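Local coordinates for protein probable CoA-transferase alpha subunit (Rhodococcus jostii, PDB 6COJ) that binds a bulky bicyclic acyl-CoA thioester next to the chain of another protein and probably serves as the alpha subunit of a CoA-transferase-family enzyme, at residues A49-L54 / G73-A78; A117-C122 / T168-P173; V182-G187 / N234-R239. The protein carries 1 engineered substitution. One frame throughout, in Å; residues are numbered along the deposited sequence.

Contact 1: residues A49-L54 / G73-A78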
loop_
_atom_site.group_PDB
_atom_site.type_symbol
_atom_site.label_atom_id
_atom_site.label_comp_id
_atom_site.label_asym_id
_atom_site.label_seq_id
_atom_site.Cartn_x
_atom_site.Cartn_y
_atom_site.Cartn_z
ATOM N N ALA A 49 -16.157 22.162 4.091
ATOM C CA ALA A 49 -16.424 22.985 5.265
ATOM C C ALA A 49 -15.128 23.521 5.865
ATOM O O ALA A 49 -15.056 24.691 6.257
ATOM C CB ALA A 49 -17.248 22.205 6.292
ATOM N N LEU A 50 -14.083 22.689 5.927
ATOM C CA LEU A 50 -12.797 23.184 6.415
ATOM C C LEU A 50 -12.202 24.220 5.465
ATOM O O LEU A 50 -11.624 25.221 5.911
ATOM C CB LEU A 50 -11.834 22.016 6.654
ATOM C CG LEU A 50 -12.083 21.219 7.950
ATOM C CD1 LEU A 50 -11.416 19.831 7.901
ATOM C CD2 LEU A 50 -11.614 21.998 9.189
ATOM N N VAL A 51 -12.373 24.024 4.154
ATOM C CA VAL A 51 -11.901 25.014 3.183
ATOM C C VAL A 51 -12.642 26.340 3.348
ATOM O O VAL A 51 -12.033 27.417 3.296
ATOM C CB VAL A 51 -11.996 24.466 1.747
ATOM C CG1 VAL A 51 -11.737 25.577 0.727
ATOM C CG2 VAL A 51 -11.016 23.322 1.553
ATOM N N ARG A 52 -13.964 26.291 3.539
ATOM C CA ARG A 52 -14.710 27.524 3.792
ATOM C C ARG A 52 -14.245 28.205 5.076
ATOM O O ARG A 52 -14.204 29.439 5.151
ATOM C CB ARG A 52 -16.220 27.250 3.822
ATOM C CG ARG A 52 -16.820 26.979 2.437
ATOM C CD ARG A 52 -18.325 26.752 2.462
ATOM N NE ARG A 52 -18.714 25.465 3.040
ATOM C CZ ARG A 52 -18.844 24.337 2.343
ATOM N NH1 ARG A 52 -18.596 24.319 1.030
ATOM N NH2 ARG A 52 -19.221 23.227 2.961
ATOM N N ALA A 53 -13.876 27.421 6.095
ATOM C CA ALA A 53 -13.344 28.016 7.317
ATOM C C ALA A 53 -11.990 28.674 7.061
ATOM O O ALA A 53 -11.690 29.733 7.630
ATOM C CB ALA A 53 -13.259 26.967 8.430
ATOM N N LEU A 54 -11.166 28.071 6.199
ATOM C CA LEU A 54 -9.932 28.730 5.776
ATOM C C LEU A 54 -10.216 30.072 5.105
ATOM O O LEU A 54 -9.517 31.061 5.365
ATOM C CB LEU A 54 -9.156 27.821 4.824
ATOM C CG LEU A 54 -7.986 27.062 5.436
ATOM C CD1 LEU A 54 -7.404 26.069 4.427
ATOM C CD2 LEU A 54 -6.915 28.023 5.912
ATOM N N GLY A 73 -9.761 25.636 -6.100
ATOM C CA GLY A 73 -10.392 26.799 -6.706
ATOM C C GLY A 73 -10.806 27.837 -5.683
ATOM O O GLY A 73 -10.514 29.028 -5.831
ATOM N N LEU A 74 -11.487 27.402 -4.618
ATOM C CA LEU A 74 -11.909 28.361 -3.601
ATOM C C LEU A 74 -10.709 29.034 -2.944
ATOM O O LEU A 74 -10.709 30.249 -2.726
ATOM C CB LEU A 74 -12.796 27.680 -2.559
ATOM C CG LEU A 74 -14.245 27.414 -2.970
ATOM C CD1 LEU A 74 -14.940 26.582 -1.898
ATOM C CD2 LEU A 74 -15.017 28.717 -3.234
ATOM N N LEU A 75 -9.657 28.267 -2.637
ATOM C CA LEU A 75 -8.472 28.883 -2.052
ATOM C C LEU A 75 -7.851 29.905 -3.004
ATOM O O LEU A 75 -7.403 30.977 -2.575
ATOM C CB LEU A 75 -7.463 27.799 -1.662
ATOM C CG LEU A 75 -7.926 26.921 -0.498
ATOM C CD1 LEU A 75 -6.966 25.749 -0.319
ATOM C CD2 LEU A 75 -8.045 27.714 0.796
ATOM N N CYS A 76 -7.845 29.604 -4.305
ATOM C CA CYS A 76 -7.319 30.556 -5.280
ATOM C C CYS A 76 -8.189 31.797 -5.366
ATOM O O CYS A 76 -7.674 32.907 -5.559
ATOM C CB CYS A 76 -7.201 29.895 -6.651
ATOM S SG CYS A 76 -5.825 28.736 -6.795
ATOM N N SER A 77 -9.510 31.633 -5.241
ATOM C CA SER A 77 -10.393 32.793 -5.286
ATOM C C SER A 77 -10.085 33.792 -4.180
ATOM O O SER A 77 -10.383 34.982 -4.333
ATOM C CB SER A 77 -11.869 32.378 -5.226
ATOM O OG SER A 77 -12.293 32.071 -3.902
ATOM N N ALA A 78 -9.484 33.343 -3.081
ATOM C CA ALA A 78 -9.146 34.219 -1.969
ATOM C C ALA A 78 -7.665 34.551 -1.923
ATOM O O ALA A 78 -7.201 35.134 -0.933
ATOM C CB ALA A 78 -9.604 33.592 -0.649
#

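Contact 2: residues A117-C122 / T168-P173. Engineered in segment 117-122: Ala117 (natural residue Glu).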
loop_
_atom_site.group_PDB
_atom_site.type_symbol
_atom_site.label_atom_id
_atom_site.label_comp_id
_atom_site.label_asym_id
_atom_site.label_seq_id
_atom_site.Cartn_x
_atom_site.Cartn_y
_atom_site.Cartn_z
ATOM N N ALA A 117 -0.193 12.014 -11.640
ATOM C CA ALA A 117 -1.069 11.714 -10.511
ATOM C C ALA A 117 -0.483 10.644 -9.591
ATOM O O ALA A 117 -0.670 10.699 -8.373
ATOM C CB ALA A 117 -2.462 11.326 -11.005
ATOM N N GLY A 118 0.236 9.667 -10.150
ATOM C CA GLY A 118 0.839 8.641 -9.309
ATOM C C GLY A 118 1.978 9.151 -8.460
ATOM O O GLY A 118 2.311 8.522 -7.440
ATOM N N MET A 119 2.586 10.278 -8.854
ATOM C CA MET A 119 3.660 10.860 -8.063
ATOM C C MET A 119 3.147 11.458 -6.762
ATOM O O MET A 119 3.894 11.514 -5.780
ATOM C CB MET A 119 4.416 11.905 -8.878
ATOM C CG MET A 119 5.223 11.307 -10.024
ATOM S SD MET A 119 5.885 12.565 -11.144
ATOM C CE MET A 119 7.016 13.445 -10.068
ATOM N N VAL A 120 1.897 11.939 -6.735
ATOM C CA VAL A 120 1.331 12.426 -5.479
ATOM C C VAL A 120 1.281 11.301 -4.454
ATOM O O VAL A 120 1.772 11.440 -3.329
ATOM C CB VAL A 120 -0.058 13.049 -5.701
ATOM C CG1 VAL A 120 -0.617 13.521 -4.374
ATOM C CG2 VAL A 120 0.024 14.243 -6.660
ATOM N N LYS A 121 0.671 10.176 -4.825
ATOM C CA LYS A 121 0.615 9.022 -3.937
ATOM C C LYS A 121 2.012 8.634 -3.475
ATOM O O LYS A 121 2.252 8.406 -2.280
ATOM C CB LYS A 121 -0.054 7.861 -4.676
ATOM C CG LYS A 121 -0.076 6.562 -3.888
ATOM C CD LYS A 121 -0.533 5.396 -4.765
ATOM C CE LYS A 121 -0.490 4.095 -3.972
ATOM N NZ LYS A 121 -1.013 2.931 -4.729
ATOM N N CYS A 122 2.950 8.578 -4.415
ATOM C CA CYS A 122 4.315 8.192 -4.096
ATOM C C CYS A 122 4.943 9.147 -3.083
ATOM O O CYS A 122 5.545 8.711 -2.091
ATOM C CB CYS A 122 5.109 8.166 -5.399
ATOM S SG CYS A 122 6.825 7.694 -5.256
ATOM N N THR A 168 17.756 4.476 -14.298
ATOM C CA THR A 168 17.694 5.767 -13.628
ATOM C C THR A 168 16.234 6.203 -13.597
ATOM O O THR A 168 15.582 6.279 -14.642
ATOM C CB THR A 168 18.563 6.796 -14.348
ATOM O OG1 THR A 168 19.931 6.379 -14.284
ATOM C CG2 THR A 168 18.453 8.145 -13.683
ATOM N N LEU A 169 15.720 6.436 -12.397
ATOM C CA LEU A 169 14.304 6.689 -12.170
ATOM C C LEU A 169 14.119 8.062 -11.534
ATOM O O LEU A 169 15.067 8.677 -11.044
ATOM C CB LEU A 169 13.726 5.607 -11.253
ATOM C CG LEU A 169 13.797 4.189 -11.818
ATOM C CD1 LEU A 169 13.911 3.164 -10.695
ATOM C CD2 LEU A 169 12.584 3.944 -12.681
ATOM N N ILE A 170 12.883 8.558 -11.546
ATOM C CA ILE A 170 12.572 9.765 -10.788
ATOM C C ILE A 170 12.726 9.455 -9.307
ATOM O O ILE A 170 12.221 8.436 -8.819
ATOM C CB ILE A 170 11.136 10.227 -11.079
ATOM C CG1 ILE A 170 10.933 10.520 -12.570
ATOM C CG2 ILE A 170 10.769 11.426 -10.212
ATOM C CD1 ILE A 170 11.732 11.710 -13.093
ATOM N N ALA A 171 13.423 10.319 -8.580
ATOM C CA ALA A 171 13.423 10.258 -7.120
ATOM C C ALA A 171 12.320 11.193 -6.653
ATOM O O ALA A 171 12.518 12.408 -6.553
ATOM C CB ALA A 171 14.779 10.686 -6.566
ATOM N N MET A 172 11.132 10.660 -6.418
ATOM C CA MET A 172 10.054 11.517 -5.950
ATOM C C MET A 172 10.344 11.940 -4.518
ATOM O O MET A 172 10.429 11.080 -3.635
ATOM C CB MET A 172 8.734 10.755 -6.007
ATOM C CG MET A 172 7.572 11.574 -5.473
ATOM S SD MET A 172 7.270 13.035 -6.481
ATOM C CE MET A 172 6.259 13.946 -5.326
ATOM N N PRO A 173 10.520 13.229 -4.238
ATOM C CA PRO A 173 10.781 13.640 -2.856
ATOM C C PRO A 173 9.543 13.461 -1.990
ATOM O O PRO A 173 8.401 13.504 -2.464
ATOM C CB PRO A 173 11.130 15.127 -2.996
ATOM C CG PRO A 173 10.324 15.560 -4.199
ATOM C CD PRO A 173 10.419 14.384 -5.148
#

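Contact 3: residues V182-G187 / N234-R239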
loop_
_atom_site.group_PDB
_atom_site.type_symbol
_atom_site.label_atom_id
_atom_site.label_comp_id
_atom_site.label_asym_id
_atom_site.label_seq_id
_atom_site.Cartn_x
_atom_site.Cartn_y
_atom_site.Cartn_z
ATOM N N VAL A 182 -8.893 16.494 5.943
ATOM C CA VAL A 182 -9.604 15.413 5.266
ATOM C C VAL A 182 -11.023 15.349 5.815
ATOM O O VAL A 182 -11.292 15.773 6.939
ATOM C CB VAL A 182 -8.898 14.038 5.418
ATOM C CG1 VAL A 182 -7.462 14.088 4.858
ATOM C CG2 VAL A 182 -8.885 13.588 6.880
ATOM N N HIS A 183 -11.935 14.802 5.006
ATOM C CA HIS A 183 -13.332 14.619 5.388
ATOM C C HIS A 183 -13.719 13.162 5.197
ATOM O O HIS A 183 -13.498 12.594 4.122
ATOM C CB HIS A 183 -14.263 15.475 4.525
ATOM C CG HIS A 183 -15.690 15.413 4.957
ATOM N ND1 HIS A 183 -16.169 16.147 6.023
ATOM C CD2 HIS A 183 -16.742 14.699 4.487
ATOM C CE1 HIS A 183 -17.459 15.900 6.180
ATOM N NE2 HIS A 183 -17.833 15.028 5.258
ATOM N N LEU A 184 -14.321 12.571 6.224
ATOM C CA LEU A 184 -14.726 11.173 6.192
ATOM C C LEU A 184 -16.181 11.033 6.634
ATOM O O LEU A 184 -16.821 11.984 7.093
ATOM C CB LEU A 184 -13.785 10.294 7.031
ATOM C CG LEU A 184 -12.451 10.052 6.320
ATOM C CD1 LEU A 184 -11.407 9.501 7.276
ATOM C CD2 LEU A 184 -12.633 9.090 5.135
ATOM N N ASN A 185 -16.718 9.826 6.487
ATOM C CA ASN A 185 -18.147 9.663 6.710
ATOM C C ASN A 185 -18.519 9.492 8.174
ATOM O O ASN A 185 -19.620 9.877 8.576
ATOM C CB ASN A 185 -18.701 8.514 5.865
ATOM C CG ASN A 185 -18.513 8.764 4.382
ATOM O OD1 ASN A 185 -19.389 9.348 3.712
ATOM N ND2 ASN A 185 -17.379 8.350 3.862
ATOM N N LEU A 186 -17.649 8.895 8.975
ATOM C CA LEU A 186 -18.003 8.539 10.336
ATOM C C LEU A 186 -16.726 8.510 11.152
ATOM O O LEU A 186 -15.679 8.093 10.651
ATOM C CB LEU A 186 -18.634 7.141 10.350
ATOM C CG LEU A 186 -19.512 6.763 11.532
ATOM C CD1 LEU A 186 -20.697 7.718 11.642
ATOM C CD2 LEU A 186 -19.994 5.350 11.317
ATOM N N GLY A 187 -16.810 8.929 12.405
ATOM C CA GLY A 187 -15.638 8.873 13.259
ATOM C C GLY A 187 -16.029 9.039 14.708
ATOM O O GLY A 187 -17.154 9.432 15.023
ATOM N N ASN A 234 -12.578 -0.526 6.323
ATOM C CA ASN A 234 -12.983 0.853 6.120
ATOM C C ASN A 234 -12.470 1.777 7.213
ATOM O O ASN A 234 -12.610 2.998 7.086
ATOM C CB ASN A 234 -14.517 0.922 6.072
ATOM C CG ASN A 234 -15.109 0.215 4.860
ATOM O OD1 ASN A 234 -15.104 -1.013 4.782
ATOM N ND2 ASN A 234 -15.658 0.990 3.926
ATOM N N LEU A 235 -11.881 1.222 8.278
ATOM C CA LEU A 235 -11.358 2.017 9.390
ATOM C C LEU A 235 -9.969 2.515 9.011
ATOM O O LEU A 235 -8.944 1.952 9.408
ATOM C CB LEU A 235 -11.331 1.195 10.676
ATOM C CG LEU A 235 -12.668 0.624 11.158
ATOM C CD1 LEU A 235 -12.477 -0.383 12.277
ATOM C CD2 LEU A 235 -13.578 1.762 11.613
ATOM N N ILE A 236 -9.942 3.577 8.204
ATOM C CA ILE A 236 -8.679 4.009 7.610
ATOM C C ILE A 236 -7.862 4.949 8.492
ATOM O O ILE A 236 -6.656 5.091 8.261
ATOM C CB ILE A 236 -8.807 4.545 6.172
ATOM C CG1 ILE A 236 -9.626 5.840 6.132
ATOM C CG2 ILE A 236 -9.379 3.456 5.231
ATOM C CD1 ILE A 236 -9.563 6.539 4.767
ATOM N N LEU A 237 -8.469 5.603 9.479
ATOM C CA LEU A 237 -7.707 6.405 10.428
ATOM C C LEU A 237 -7.794 5.783 11.812
ATOM O O LEU A 237 -8.884 5.406 12.266
ATOM C CB LEU A 237 -8.225 7.842 10.498
ATOM C CG LEU A 237 -8.311 8.641 9.189
ATOM C CD1 LEU A 237 -8.643 10.106 9.464
ATOM C CD2 LEU A 237 -7.039 8.561 8.379
ATOM N N ASN A 238 -6.653 5.692 12.481
ATOM C CA ASN A 238 -6.585 5.326 13.887
ATOM C C ASN A 238 -6.169 6.555 14.699
ATOM O O ASN A 238 -5.918 7.629 14.145
ATOM C CB ASN A 238 -5.686 4.093 14.087
ATOM C CG ASN A 238 -4.231 4.351 13.731
ATOM O OD1 ASN A 238 -3.665 5.384 14.092
ATOM N ND2 ASN A 238 -3.628 3.420 13.009
ATOM N N ARG A 239 -6.093 6.398 16.023
ATOM C CA ARG A 239 -5.910 7.571 16.876
ATOM C C ARG A 239 -4.556 8.240 16.679
ATOM O O ARG A 239 -4.432 9.434 16.971
ATOM C CB ARG A 239 -6.110 7.216 18.354
ATOM C CG ARG A 239 -7.543 6.920 18.733
ATOM C CD ARG A 239 -7.695 6.703 20.247
ATOM N NE ARG A 239 -7.123 5.426 20.686
ATOM C CZ ARG A 239 -6.004 5.296 21.389
ATOM N NH1 ARG A 239 -5.302 6.366 21.751
ATOM N NH2 ARG A 239 -5.583 4.082 21.726
#

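Contact 1: residues A49-L54 / G73-A78
Val51 and Leu54 of helix 48-56 meet Leu74 and Leu75 of helix 70-77 where the helices of two successive beta-alpha-beta crossovers lie side by side, as in the open alpha/beta architecture of the CoA-transferase family. The segments run almost parallel, 7° apart in direction, and their axes approach to 9.8 Å. Val51 stands at the nearest point of the two backbones. Its chi1 of 170° sets CG1 opposite the backbone N and carries this methyl across to Leu74, where it lies 4.0 Å from Leu74 CB; the same CG1 is 4.2 Å from Leu75 CG. One short branched side chain thus fits against two consecutive leucines. A turn further on, the longer Leu54 bridges a wider gap, methyl against methyl, with CD1 4.0 Å from Leu75 CD2. Aliphatic residues suit this buried seam, which has no polar side chain to satisfy. Toward the C-terminal part of helix 70-77, Ser77 OG donates a 2.7 Å hydrogen bond to Leu74 O and meets the carbonyl at 126°. Around the pair, helix 23-28 packs on Leu50 and Ala53, and helix 99-106 touches Cys76 and Ser77. Arg52, its CB directed away from Leu74, forms a salt bridge with Glu293 and a cation-pi contact with Tyr296, joining helix 48-56 to the C-terminal helix 293-306.

Contact 2: residues A117-C122 / T168-P173
With chi1 at 178° and a bend at chi2 (64°), Met172 reaches out from its strand and then turns its thioether alongside helix 117-128 at Met119, while Met119, bent at chi3, curls its terminal methyl back to meet it. Met119 CE comes to 3.6 Å from Met172 SD, and the methyl CE of Met172 ends 3.4 Å from the backbone O of Met119. Cys122, one turn along the helix, lays its SG 3.7 Å from Met172 CB, so the base of that side chain is held by one helical residue and its tip by another. Ile170, two positions back on the same strand face, adds a looser touch, its CG2 4.3 Å from Met119 CE. Flexible, polarisable methionines fit such an oblique meeting; the short side chain of Cys122 reaches only the CB and CG of Met172. Met115, Leu134 and Trp148 close in around the group. The arrangement is that of a helix packed on a small antiparallel sheet, 133-136/168-173/153-156, segment 117-122 crossing strand 168-173 at -57°. The engineered Ala117 (Glu in nature) touches the bound CoA thioester, while the Met119 side chain stays about 11 Å from the ligand, so the packing lies near the pocket without lining it.

Contact 3: residues V182-G187 / N234-R239
Leu184 and Leu237 belong to strands that run nearly antiparallel, at 159°, yet do not pair: their axes stay 10.2 Å apart and side chains alone span the gap. The tightest meeting is methyl to methyl, Leu184 CD1 lying 3.6 Å from Leu237 CD1. The other branch of Leu184 turns to Ile236, with CD2 4.0 Å from Ile236 CD1, so this one leucine touches two consecutive residues with its two methyls. Ile236 takes a less roomy rotamer: a chi1 of 66° puts CG1 between the backbone N and the carbonyl carbon and brings CD1 to Leu184. From the same strand face as Leu184, Val182 CG2 also approaches Leu237 CD1, at 4.3 Å. Branched aliphatic residues suit this largely buried layer, at whose edge Ile236 keeps some exposure. Ile236 and Leu237 form a classic beta bulge opposite Ala193, and a second, Asn185 and Leu186 opposite Ala194, follows Leu184. The first segment thus passes from strand 177-184 of the central parallel sheet into the small sheet 186-187/193-194/235-237, whose strand 235-237 is short and weakly bonded. Val215 of the adjoining strand 213-217 touches Val182, Leu184 and Leu237, and Cys207 of helix 203-208 packs on Val182 and Leu237.

How the contacts relate
All three contacts are buried, though Ile236 of contact 3 is partly exposed, and all rest on apolar side chains, but they join different levels of the fold. Contact 1, with its centre about 11 Å from that of the chain, pairs two helices flanking the parallel sheet. Contact 3 ties that sheet's strand 177-184 to the small bulged sheet, and it abuts contact 1 through Leu50 CD1, 4.2 Å from Val182 O. Contact 2 lies across the chain's centre from contact 1, its centre about 19 Å from that of the chain; there sulfur-bearing side chains replace most aliphatic branches and the ligand touches. Contacts 2 and 3 border other chains, contact 1 none. Strand 168-173 leads along the chain into strand 177-184.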